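Local coordinates for bluetongue virus COAT protein VP7 (Bluetongue virus, PDB 1BVP) that forms trimeric capsomers, 260 of which assemble on an inner VP3 scaffold to build the bluetongue virus core, and takes part in binding to the host cell surface, at residues A[269-274]-A[295-300]; A[280-285]-A[311-316]; A[109-114]-A[259-264]; A[67-70]-A[74-77]; A[287-292]-A[307-312]. All coordinates share one frame; numbering follows the deposited sequence.

Overall arrangement
All five contacts lie in the helical domain of the VP7 subunit; helix 304-323 supplies a segment to interactions 2 and 5, helix 263-271 to interactions 1 and 3. Interactions 2 and 5 follow one another along their helix, share L311 and L312, and are buried and apolar, helix against helix in one and loop against helix in the other. Interaction 4, about 10 Å from interaction 2 between centres, adds a backbone hydrogen bond at a helix end to its aliphatic contacts, which also pack on I285. Interactions 1 and 3 both approach other subunits: the first is a partly buried aromatic-proline contact, the second a buried one whose arginine reaches acidic residues of a neighbouring chain.

Interaction 1: A[269-274]-A[295-300]; sequences NVYSFR and LPPIFP
Near the end of helix 263-271, in the helical domain of VP7, Y271 lays one face of its ring against the backbone of L295 and P296 in the proline-rich loop 295-300. The evidence is a CH-pi contact: P296 CA lies 4.1 Å from the centroid of the Y271 ring and 21° off its normal, well over the face. P296 N also sits above that face, over the ring centre, 3.9 Å from the plane. On the same side, L295 O comes to 3.7 Å from Y271 CE1. The ring therefore packs on the peptide link between L295 and P296 more than on the proline side chain, whose CG is 4.2 Å from Y271 CD2. P297 adds its CD, which meets Y271 CE2 at an oblique angle. With chi1 at -68°, the ring stands anti to its own carbonyl carbon; V270 CG1 lies above the opposite ring face, offset toward its rim. The hydroxyl is held separately, by a hydrogen bond to P292 O earlier in the same loop. In the turn that follows, R274 NH1 makes a weak hydrogen bond of 3.0 Å to N269 O. Beyond the two segments, Y271 also packs on R282 and L286 of helix 276-286, V270 touches L313 of helix 304-323, and P296 meets P121 of a neighbouring subunit, placing the loop between this group of helices and the trimer partner.

Interaction 2: A[280-285]-A[311-316]; sequences GLRTAI and LLLSTL
Segments 280-285 and 311-316 are both helical, and their backbones come nearest at R282 and L313, whose CA atoms are 7.9 Å apart. L313 points at the other helix and touches it with both methyl branches. Its CD1 lies 4.1 Å from R282 CG, the two side chains running at about a right angle, while its CD2 reaches I285 CD1 at 4.2 Å as those two chains run antiparallel alongside each other. R282 thus offers an aliphatic methylene to the interface. Its CG stands trans to the backbone N (chi1 -177°), and bends at chi2 and chi3 carry the guanidinium away to other partners: NE bonds to V270 O, and NH2 to S272 O and H279 ND1, so the buried charge has several acceptors round it. Within helix 304-323, T315 OG1 returns a 3.2 Å hydrogen bond to L311 O, which also accepts from T315 N; the hydroxyl comes in tilted 35° from the carbonyl plane. Across the segments themselves the geometry is that of a buried, apolar helix-helix contact, joining helix 276-286 to helix 304-323 in the helical domain.

Interaction 3: A[109-114]-A[259-264]; sequences IARVTG and QYPALT
Apolar contacts come first: V112 CG2 lies 3.8 Å from Y260 CE2, approaching the ring obliquely. This methyl is the branch trans to the carbonyl carbon of V112, while the ring reaches across to it from the loop with Y260 chi1 at 179°. R111 contributes its aliphatic part, with CG 3.9 Å from Y260 CD2 and CB 4.0 Å from Y260 CE2, so two successive residues of helix 103-116 meet the CD2-CE2 side of the ring obliquely. The chain of R111 then bends at chi2 and chi3, leaving the guanidinium plane turned 60° from the ring; NH2 passes P261 CD at 4.3 Å. The charged end is matched elsewhere, by salt bridges from NH1 to D318 and from NH2 to E266 of a neighbouring subunit. A type II turn runs from Y260 to L263, closed by L263 N to Y260 O at 3.1 Å, with A262 as N-cap of helix 263-271. P261, inside the turn, sets its CD over one face of the Y260 ring, 3.6 Å above the plane and offset toward the rim. The contact thus couples the turn that starts one helix to helix 103-116 at the VP7 trimer interface, where R111 bridges to acids of the next subunit.

Interaction 4: A[67-70]-A[74-77]; sequences DMML and GINV
L70 O is the acceptor that ties segment 67-70 to segment 74-77. I75 N donates to it at 3.1 Å with an N-H...O angle of 150°. G74 N is also near, 2.9 Å from L70 O, but at 122° that bond is weak; the same amide pairs with S71 O. G74 has phi of 80° and is the first residue to leave the helical conformation, which turns the chain out of the helix and brings I75 back over the last turn. Further on, the side chain of Q86 serves the loop at both ends of its amide: NE2 bonds to I75 O, while OE1 accepts from V77 N and N76 ND2. Apolar groups complete the closure. L70 CD2 meets I75 CG2 at 4.1 Å, and its other branch, CD1, meets V77 CG2 with the two side chains at about a right angle. The 6-to-1 and 5-to-2 backbone bonds round a glycine of positive phi, with a hydrophobic pair of L70 and I75 alongside, define a Schellman motif, which here terminates helix 55-73.

Interaction 5: A[287-292]-A[307-312]; sequences NRTTLP and ILTLLL
A chi1 of -69° places L310 CG opposite its own carbonyl carbon and alongside its backbone N, from where the side chain leans towards L291 in the loop 287-292. L291 CD2 meets both L310 CG and L310 CD2 at 4.1 Å, the two leucines lying at a slant to each other. At T289, chi1 of 73° sets OG1 over the following backbone and turns CG2 towards the helix. That methyl approaches T309 CG2 to 4.3 Å, so the threonines face each other through carbon while their hydroxyls are engaged elsewhere. The T289 oxygen accepts from L291 N at 3.2 Å with an N-H...O angle of 157°: this is an ST turn, a bend consistent with T289 and L291 both pointing at helix 304-323. The same OG1 also pairs with L286 O at the end of the preceding helix, and T309 OG1 bonds to D305 O one turn back along its own helix. No hydrogen bond spans the two segments; the nearest CA atoms, T289 and T309, are 8.7 Å apart, and L291 and L310 are 9.1 Å apart, distances bridged by side chains alone. T289 also touches I75 of the loop after helix 55-73, whereas L310 rests on I267 of helix 263-271. On another side of helix 304-323, L312 packs against M69 and A72 of helix 55-73.

Interaction 1: A[269-274]-A[295-300]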
# COMPACT_ATOMS: atom_id res chain seq x y z
N ASN A 269 0.97 -10.55 -8.97
CA ASN A 269 1.71 -11.09 -10.09
C ASN A 269 1.58 -12.62 -10.15
O ASN A 269 1.35 -13.16 -11.21
CB ASN A 269 3.18 -10.69 -9.98
CG ASN A 269 3.97 -11.02 -11.25
OD1 ASN A 269 5.11 -11.50 -11.18
ND2 ASN A 269 3.36 -10.79 -12.41
N VAL A 270 1.76 -13.29 -9.01
CA VAL A 270 1.65 -14.76 -8.92
C VAL A 270 0.27 -15.28 -9.31
O VAL A 270 0.15 -16.29 -9.99
CB VAL A 270 1.90 -15.23 -7.47
CG1 VAL A 270 1.52 -16.69 -7.32
CG2 VAL A 270 3.34 -14.95 -7.03
N TYR A 271 -0.79 -14.61 -8.85
CA TYR A 271 -2.14 -15.08 -9.14
C TYR A 271 -2.74 -14.63 -10.45
O TYR A 271 -3.86 -15.00 -10.76
CB TYR A 271 -3.07 -14.81 -7.97
CG TYR A 271 -2.76 -15.66 -6.74
CD1 TYR A 271 -3.14 -16.99 -6.67
CD2 TYR A 271 -2.05 -15.13 -5.66
CE1 TYR A 271 -2.82 -17.80 -5.56
CE2 TYR A 271 -1.73 -15.93 -4.54
CZ TYR A 271 -2.12 -17.26 -4.51
OH TYR A 271 -1.82 -18.05 -3.42
N SER A 272 -2.01 -13.85 -11.22
CA SER A 272 -2.51 -13.44 -12.53
C SER A 272 -2.57 -14.68 -13.40
O SER A 272 -1.82 -15.67 -13.23
CB SER A 272 -1.62 -12.41 -13.18
OG SER A 272 -1.77 -11.22 -12.47
N PHE A 273 -3.46 -14.59 -14.37
CA PHE A 273 -3.73 -15.68 -15.27
C PHE A 273 -2.60 -16.01 -16.25
O PHE A 273 -2.11 -17.15 -16.25
CB PHE A 273 -5.03 -15.37 -16.01
CG PHE A 273 -5.43 -16.43 -16.99
CD1 PHE A 273 -5.69 -17.75 -16.56
CD2 PHE A 273 -5.57 -16.12 -18.35
CE1 PHE A 273 -6.07 -18.75 -17.47
CE2 PHE A 273 -5.94 -17.11 -19.28
CZ PHE A 273 -6.20 -18.44 -18.83
N ARG A 274 -2.23 -15.01 -17.07
CA ARG A 274 -1.21 -15.11 -18.13
C ARG A 274 -1.78 -15.97 -19.27
O ARG A 274 -2.18 -15.46 -20.33
CB ARG A 274 0.12 -15.66 -17.57
CG ARG A 274 0.92 -14.53 -16.99
CD ARG A 274 2.09 -14.97 -16.19
NE ARG A 274 3.04 -13.87 -16.07
CZ ARG A 274 3.10 -13.04 -15.04
NH1 ARG A 274 2.25 -13.21 -14.03
NH2 ARG A 274 3.94 -12.00 -15.07
N LEU A 295 -6.52 -18.16 -5.71
CA LEU A 295 -7.04 -16.87 -5.26
C LEU A 295 -6.15 -16.45 -4.12
O LEU A 295 -5.72 -17.28 -3.32
CB LEU A 295 -8.49 -16.96 -4.79
CG LEU A 295 -9.53 -17.24 -5.89
CD1 LEU A 295 -10.82 -17.68 -5.29
CD2 LEU A 295 -9.71 -16.03 -6.76
N PRO A 296 -5.80 -15.15 -4.07
CA PRO A 296 -4.95 -14.62 -3.00
C PRO A 296 -5.56 -14.98 -1.65
O PRO A 296 -6.80 -15.02 -1.50
CB PRO A 296 -5.04 -13.10 -3.19
CG PRO A 296 -5.47 -12.91 -4.63
CD PRO A 296 -6.30 -14.10 -4.97
N PRO A 297 -4.72 -15.24 -0.65
CA PRO A 297 -5.21 -15.58 0.69
C PRO A 297 -6.04 -14.44 1.32
O PRO A 297 -5.95 -13.28 0.92
CB PRO A 297 -3.91 -15.85 1.46
CG PRO A 297 -2.88 -15.04 0.73
CD PRO A 297 -3.24 -15.20 -0.71
N ILE A 298 -6.89 -14.77 2.27
CA ILE A 298 -7.73 -13.76 2.92
C ILE A 298 -6.87 -13.08 3.95
O ILE A 298 -6.87 -11.87 4.08
CB ILE A 298 -8.94 -14.44 3.59
CG1 ILE A 298 -9.75 -15.17 2.53
CG2 ILE A 298 -9.83 -13.44 4.28
CD1 ILE A 298 -10.81 -16.02 3.11
N PHE A 299 -6.12 -13.88 4.70
CA PHE A 299 -5.24 -13.32 5.71
C PHE A 299 -3.83 -13.45 5.22
O PHE A 299 -3.50 -14.43 4.54
CB PHE A 299 -5.39 -14.07 7.02
CG PHE A 299 -6.78 -14.02 7.56
CD1 PHE A 299 -7.24 -12.85 8.18
CD2 PHE A 299 -7.65 -15.09 7.39
CE1 PHE A 299 -8.55 -12.76 8.61
CE2 PHE A 299 -8.96 -15.01 7.82
CZ PHE A 299 -9.41 -13.84 8.43
N PRO A 300 -3.01 -12.43 5.48
CA PRO A 300 -1.61 -12.44 5.05
C PRO A 300 -0.84 -13.60 5.66
O PRO A 300 -1.09 -14.00 6.79
CB PRO A 300 -1.09 -11.07 5.51
CG PRO A 300 -2.12 -10.56 6.48
CD PRO A 300 -3.41 -11.11 5.99

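Interaction 2: A[280-285]-A[311-316]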
# COMPACT_ATOMS: atom_id res chain seq x y z
N GLY A 280 -2.13 -23.30 -14.92
CA GLY A 280 -2.00 -24.69 -14.49
C GLY A 280 -0.76 -24.95 -13.63
O GLY A 280 -0.83 -25.63 -12.59
N LEU A 281 0.37 -24.42 -14.08
CA LEU A 281 1.66 -24.59 -13.40
C LEU A 281 1.63 -23.96 -12.01
O LEU A 281 2.05 -24.58 -11.01
CB LEU A 281 2.74 -23.89 -14.22
CG LEU A 281 4.22 -24.30 -14.35
CD1 LEU A 281 5.05 -23.04 -14.24
CD2 LEU A 281 4.66 -25.31 -13.33
N ARG A 282 1.17 -22.70 -11.95
CA ARG A 282 1.08 -21.99 -10.67
C ARG A 282 0.19 -22.78 -9.71
O ARG A 282 0.56 -23.02 -8.56
CB ARG A 282 0.54 -20.58 -10.86
CG ARG A 282 0.52 -19.83 -9.53
CD ARG A 282 -0.89 -19.39 -9.16
NE ARG A 282 -1.51 -18.57 -10.21
CZ ARG A 282 -2.55 -18.96 -10.94
NH1 ARG A 282 -3.10 -20.15 -10.74
NH2 ARG A 282 -3.00 -18.17 -11.92
N THR A 283 -0.99 -23.16 -10.17
CA THR A 283 -1.88 -23.97 -9.35
C THR A 283 -1.18 -25.23 -8.83
O THR A 283 -1.21 -25.52 -7.62
CB THR A 283 -3.06 -24.41 -10.15
OG1 THR A 283 -3.73 -23.25 -10.65
CG2 THR A 283 -3.97 -25.23 -9.31
N ALA A 284 -0.53 -25.98 -9.72
CA ALA A 284 0.18 -27.20 -9.33
C ALA A 284 1.27 -26.96 -8.29
O ALA A 284 1.44 -27.75 -7.37
CB ALA A 284 0.78 -27.89 -10.54
N ILE A 285 2.04 -25.88 -8.45
CA ILE A 285 3.08 -25.58 -7.49
C ILE A 285 2.46 -25.18 -6.14
O ILE A 285 2.88 -25.66 -5.10
CB ILE A 285 4.01 -24.45 -8.01
CG1 ILE A 285 4.72 -24.89 -9.29
CG2 ILE A 285 5.03 -24.04 -6.97
CD1 ILE A 285 5.37 -23.76 -10.03
N LEU A 311 7.57 -14.82 -3.34
CA LEU A 311 8.60 -14.02 -4.02
C LEU A 311 9.25 -14.79 -5.17
O LEU A 311 9.34 -14.29 -6.30
CB LEU A 311 9.67 -13.59 -3.04
CG LEU A 311 9.09 -12.66 -2.00
CD1 LEU A 311 10.22 -12.17 -1.13
CD2 LEU A 311 8.38 -11.49 -2.69
N LEU A 312 9.64 -16.02 -4.88
CA LEU A 312 10.25 -16.88 -5.87
C LEU A 312 9.29 -17.14 -7.06
O LEU A 312 9.69 -17.03 -8.24
CB LEU A 312 10.68 -18.18 -5.17
CG LEU A 312 12.16 -18.47 -4.81
CD1 LEU A 312 12.96 -17.26 -4.58
CD2 LEU A 312 12.22 -19.38 -3.61
N LEU A 313 8.02 -17.41 -6.78
CA LEU A 313 7.06 -17.64 -7.85
C LEU A 313 6.80 -16.39 -8.68
O LEU A 313 6.61 -16.48 -9.88
CB LEU A 313 5.75 -18.13 -7.28
CG LEU A 313 5.25 -19.49 -7.70
CD1 LEU A 313 3.83 -19.56 -7.20
CD2 LEU A 313 5.28 -19.68 -9.21
N SER A 314 6.79 -15.22 -8.05
CA SER A 314 6.58 -13.96 -8.75
C SER A 314 7.69 -13.73 -9.77
O SER A 314 7.44 -13.36 -10.93
CB SER A 314 6.53 -12.80 -7.75
OG SER A 314 6.15 -11.63 -8.44
N THR A 315 8.93 -13.96 -9.34
CA THR A 315 10.07 -13.84 -10.23
C THR A 315 9.93 -14.87 -11.37
O THR A 315 10.10 -14.54 -12.55
CB THR A 315 11.37 -14.06 -9.47
OG1 THR A 315 11.42 -13.14 -8.38
CG2 THR A 315 12.58 -13.80 -10.37
N LEU A 316 9.60 -16.12 -11.03
CA LEU A 316 9.44 -17.13 -12.08
C LEU A 316 8.37 -16.70 -13.09
O LEU A 316 8.50 -16.99 -14.29
CB LEU A 316 9.09 -18.49 -11.49
CG LEU A 316 8.97 -19.67 -12.47
CD1 LEU A 316 10.34 -20.02 -13.00
CD2 LEU A 316 8.40 -20.89 -11.73

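Interaction 3: A[109-114]-A[259-264]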
# COMPACT_ATOMS: atom_id res chain seq x y z
N ILE A 109 16.55 -11.50 0.50
CA ILE A 109 16.42 -12.68 1.35
C ILE A 109 16.65 -12.31 2.82
O ILE A 109 16.02 -12.87 3.71
CB ILE A 109 17.42 -13.79 0.96
CG1 ILE A 109 17.20 -14.21 -0.49
CG2 ILE A 109 17.19 -15.02 1.81
CD1 ILE A 109 15.78 -14.67 -0.81
N ALA A 110 17.55 -11.38 3.09
CA ALA A 110 17.80 -10.99 4.48
C ALA A 110 16.51 -10.40 5.06
O ALA A 110 16.19 -10.58 6.25
CB ALA A 110 18.91 -9.97 4.55
N ARG A 111 15.80 -9.65 4.23
CA ARG A 111 14.56 -9.10 4.66
C ARG A 111 13.55 -10.21 4.98
O ARG A 111 12.96 -10.22 6.05
CB ARG A 111 13.95 -8.20 3.61
CG ARG A 111 12.82 -7.48 4.24
CD ARG A 111 13.38 -6.49 5.28
NE ARG A 111 12.80 -5.23 4.89
CZ ARG A 111 13.46 -4.14 4.59
NH1 ARG A 111 14.77 -4.09 4.67
NH2 ARG A 111 12.80 -3.13 4.04
N VAL A 112 13.32 -11.11 4.02
CA VAL A 112 12.38 -12.18 4.26
C VAL A 112 12.74 -12.89 5.56
O VAL A 112 11.90 -13.11 6.43
CB VAL A 112 12.37 -13.19 3.13
CG1 VAL A 112 11.48 -14.36 3.47
CG2 VAL A 112 11.87 -12.53 1.85
N THR A 113 14.00 -13.20 5.74
CA THR A 113 14.36 -13.90 6.95
C THR A 113 14.21 -13.05 8.21
O THR A 113 13.62 -13.48 9.19
CB THR A 113 15.74 -14.51 6.79
OG1 THR A 113 15.61 -15.64 5.92
CG2 THR A 113 16.32 -14.97 8.11
N GLY A 114 14.70 -11.83 8.15
CA GLY A 114 14.62 -10.98 9.31
C GLY A 114 13.23 -10.68 9.81
O GLY A 114 12.97 -10.88 10.99
N GLN A 259 4.42 -6.36 5.47
CA GLN A 259 5.57 -6.92 6.19
C GLN A 259 6.83 -6.96 5.32
O GLN A 259 7.96 -6.92 5.81
CB GLN A 259 5.24 -8.33 6.65
CG GLN A 259 4.78 -9.21 5.54
CD GLN A 259 4.56 -10.63 5.97
OE1 GLN A 259 5.50 -11.35 6.30
NE2 GLN A 259 3.31 -11.07 5.94
N TYR A 260 6.60 -6.99 4.01
CA TYR A 260 7.66 -7.05 3.03
C TYR A 260 7.29 -6.04 1.95
O TYR A 260 6.16 -6.02 1.50
CB TYR A 260 7.74 -8.49 2.47
CG TYR A 260 8.81 -8.62 1.42
CD1 TYR A 260 8.52 -8.34 0.07
CD2 TYR A 260 10.15 -8.92 1.76
CE1 TYR A 260 9.50 -8.33 -0.88
CE2 TYR A 260 11.15 -8.93 0.79
CZ TYR A 260 10.81 -8.63 -0.52
OH TYR A 260 11.74 -8.54 -1.50
N PRO A 261 8.26 -5.24 1.46
CA PRO A 261 7.97 -4.24 0.43
C PRO A 261 7.23 -4.77 -0.78
O PRO A 261 7.68 -5.68 -1.45
CB PRO A 261 9.33 -3.65 0.08
CG PRO A 261 10.32 -4.52 0.79
CD PRO A 261 9.66 -5.13 1.93
N ALA A 262 6.09 -4.14 -1.06
CA ALA A 262 5.20 -4.47 -2.15
C ALA A 262 4.75 -5.92 -2.24
O ALA A 262 4.39 -6.40 -3.34
CB ALA A 262 5.70 -3.98 -3.47
N LEU A 263 4.59 -6.56 -1.08
CA LEU A 263 4.12 -7.95 -1.03
C LEU A 263 2.84 -8.14 -1.86
O LEU A 263 2.68 -9.12 -2.60
CB LEU A 263 3.86 -8.38 0.42
CG LEU A 263 4.25 -9.81 0.80
CD1 LEU A 263 3.32 -10.30 1.89
CD2 LEU A 263 4.20 -10.71 -0.39
N THR A 264 1.93 -7.16 -1.77
CA THR A 264 0.68 -7.23 -2.50
C THR A 264 0.91 -7.32 -4.01
O THR A 264 0.30 -8.14 -4.69
CB THR A 264 -0.21 -6.02 -2.17
OG1 THR A 264 -0.24 -5.82 -0.76
CG2 THR A 264 -1.63 -6.29 -2.62

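Interaction 4: A[67-70]-A[74-77]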
# COMPACT_ATOMS: atom_id res chain seq x y z
N ASP A 67 13.29 -25.55 -12.01
CA ASP A 67 14.01 -26.44 -11.10
C ASP A 67 14.59 -25.69 -9.93
O ASP A 67 14.55 -26.15 -8.79
CB ASP A 67 15.16 -27.16 -11.81
CG ASP A 67 14.74 -28.47 -12.43
OD1 ASP A 67 13.69 -29.03 -12.05
OD2 ASP A 67 15.48 -28.96 -13.31
N MET A 68 15.18 -24.54 -10.24
CA MET A 68 15.82 -23.72 -9.23
C MET A 68 14.83 -23.12 -8.26
O MET A 68 15.11 -23.06 -7.06
CB MET A 68 16.65 -22.65 -9.91
CG MET A 68 17.87 -23.22 -10.60
SD MET A 68 18.93 -21.95 -11.27
CE MET A 68 20.39 -22.92 -11.44
N MET A 69 13.68 -22.68 -8.77
CA MET A 69 12.62 -22.12 -7.94
C MET A 69 12.11 -23.24 -6.99
O MET A 69 12.14 -23.08 -5.77
CB MET A 69 11.51 -21.60 -8.84
CG MET A 69 10.30 -20.93 -8.14
SD MET A 69 8.99 -22.11 -7.73
CE MET A 69 8.65 -21.71 -6.04
N LEU A 70 11.78 -24.42 -7.52
CA LEU A 70 11.29 -25.49 -6.67
C LEU A 70 12.29 -25.93 -5.63
O LEU A 70 11.94 -26.15 -4.48
CB LEU A 70 10.81 -26.69 -7.49
CG LEU A 70 9.71 -26.32 -8.50
CD1 LEU A 70 9.41 -27.44 -9.45
CD2 LEU A 70 8.44 -25.85 -7.77
N GLY A 74 11.80 -25.63 -1.61
CA GLY A 74 11.68 -26.89 -0.90
C GLY A 74 10.49 -27.72 -1.33
O GLY A 74 10.07 -28.63 -0.62
N ILE A 75 9.99 -27.46 -2.53
CA ILE A 75 8.83 -28.15 -3.08
C ILE A 75 9.17 -29.25 -4.07
O ILE A 75 10.12 -29.17 -4.85
CB ILE A 75 7.95 -27.14 -3.84
CG1 ILE A 75 7.50 -26.02 -2.90
CG2 ILE A 75 6.80 -27.81 -4.54
CD1 ILE A 75 6.83 -24.90 -3.62
N ASN A 76 8.36 -30.29 -4.08
CA ASN A 76 8.53 -31.37 -5.02
C ASN A 76 7.16 -31.44 -5.73
O ASN A 76 6.21 -31.92 -5.15
CB ASN A 76 8.87 -32.64 -4.24
CG ASN A 76 8.81 -33.91 -5.11
OD1 ASN A 76 8.77 -35.01 -4.58
ND2 ASN A 76 8.81 -33.75 -6.45
N VAL A 77 7.05 -30.91 -6.95
CA VAL A 77 5.79 -30.87 -7.68
C VAL A 77 5.13 -32.16 -8.07
O VAL A 77 3.90 -32.19 -8.27
CB VAL A 77 5.83 -30.08 -9.04
CG1 VAL A 77 5.29 -28.72 -8.89
CG2 VAL A 77 7.19 -30.12 -9.68

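Interaction 5: A[287-292]-A[307-312]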
# COMPACT_ATOMS: atom_id res chain seq x y z
N ASN A 287 -0.30 -26.10 -4.85
CA ASN A 287 -0.96 -27.26 -4.20
C ASN A 287 -0.07 -27.97 -3.21
O ASN A 287 -0.52 -28.79 -2.44
CB ASN A 287 -1.43 -28.32 -5.20
CG ASN A 287 -2.68 -27.89 -5.94
OD1 ASN A 287 -3.43 -27.05 -5.44
ND2 ASN A 287 -2.90 -28.45 -7.14
N ARG A 288 1.22 -27.70 -3.30
CA ARG A 288 2.20 -28.34 -2.45
C ARG A 288 2.53 -27.44 -1.28
O ARG A 288 3.50 -27.68 -0.57
CB ARG A 288 3.46 -28.59 -3.27
CG ARG A 288 3.66 -29.99 -3.84
CD ARG A 288 2.68 -30.43 -4.92
NE ARG A 288 1.74 -31.43 -4.41
CZ ARG A 288 2.04 -32.43 -3.58
NH1 ARG A 288 3.29 -32.65 -3.13
NH2 ARG A 288 1.05 -33.14 -3.05
N THR A 289 1.74 -26.38 -1.09
CA THR A 289 1.97 -25.43 -0.02
C THR A 289 0.69 -25.16 0.79
O THR A 289 -0.37 -25.74 0.52
CB THR A 289 2.48 -24.08 -0.60
OG1 THR A 289 1.40 -23.39 -1.24
CG2 THR A 289 3.60 -24.31 -1.63
N THR A 290 0.78 -24.28 1.78
CA THR A 290 -0.38 -23.95 2.61
C THR A 290 -1.08 -22.72 2.08
O THR A 290 -2.00 -22.20 2.71
CB THR A 290 0.02 -23.74 4.07
OG1 THR A 290 1.13 -22.85 4.14
CG2 THR A 290 0.41 -25.06 4.69
N LEU A 291 -0.65 -22.27 0.90
CA LEU A 291 -1.21 -21.12 0.25
C LEU A 291 -2.33 -21.55 -0.69
O LEU A 291 -2.35 -22.69 -1.16
CB LEU A 291 -0.14 -20.45 -0.60
CG LEU A 291 0.72 -19.23 -0.24
CD1 LEU A 291 0.52 -18.74 1.14
CD2 LEU A 291 2.16 -19.60 -0.49
N PRO A 292 -3.35 -20.70 -0.86
CA PRO A 292 -4.43 -21.06 -1.77
C PRO A 292 -3.83 -21.16 -3.17
O PRO A 292 -2.91 -20.41 -3.53
CB PRO A 292 -5.41 -19.88 -1.64
CG PRO A 292 -4.61 -18.79 -0.96
CD PRO A 292 -3.72 -19.54 -0.03
N ILE A 307 6.16 -16.71 2.37
CA ILE A 307 6.65 -15.47 1.80
C ILE A 307 7.68 -15.74 0.69
O ILE A 307 7.58 -15.20 -0.41
CB ILE A 307 7.28 -14.59 2.85
CG1 ILE A 307 6.26 -14.33 3.97
CG2 ILE A 307 7.72 -13.30 2.22
CD1 ILE A 307 5.04 -13.53 3.50
N LEU A 308 8.63 -16.63 0.98
CA LEU A 308 9.67 -16.99 0.03
C LEU A 308 9.07 -17.54 -1.25
O LEU A 308 9.43 -17.11 -2.37
CB LEU A 308 10.54 -18.06 0.63
CG LEU A 308 12.05 -17.89 0.57
CD1 LEU A 308 12.60 -19.26 0.28
CD2 LEU A 308 12.48 -16.92 -0.50
N THR A 309 8.19 -18.52 -1.09
CA THR A 309 7.53 -19.13 -2.23
C THR A 309 6.82 -18.10 -3.10
O THR A 309 6.85 -18.18 -4.33
CB THR A 309 6.54 -20.20 -1.74
OG1 THR A 309 7.22 -21.19 -0.95
CG2 THR A 309 5.87 -20.86 -2.90
N LEU A 310 6.17 -17.11 -2.48
CA LEU A 310 5.49 -16.08 -3.24
C LEU A 310 6.50 -15.27 -4.01
O LEU A 310 6.32 -15.06 -5.21
CB LEU A 310 4.64 -15.17 -2.34
CG LEU A 310 3.42 -15.90 -1.75
CD1 LEU A 310 2.84 -15.09 -0.64
CD2 LEU A 310 2.40 -16.20 -2.83
N LEU A 311 7.57 -14.82 -3.34
CA LEU A 311 8.60 -14.02 -4.02
C LEU A 311 9.25 -14.79 -5.17
O LEU A 311 9.34 -14.29 -6.30
CB LEU A 311 9.67 -13.59 -3.04
CG LEU A 311 9.09 -12.66 -2.00
CD1 LEU A 311 10.22 -12.17 -1.13
CD2 LEU A 311 8.38 -11.49 -2.69
N LEU A 312 9.64 -16.02 -4.88
CA LEU A 312 10.25 -16.88 -5.87
C LEU A 312 9.29 -17.14 -7.06
O LEU A 312 9.69 -17.03 -8.24
CB LEU A 312 10.68 -18.18 -5.17
CG LEU A 312 12.16 -18.47 -4.81
CD1 LEU A 312 12.96 -17.26 -4.58
CD2 LEU A 312 12.22 -19.38 -3.61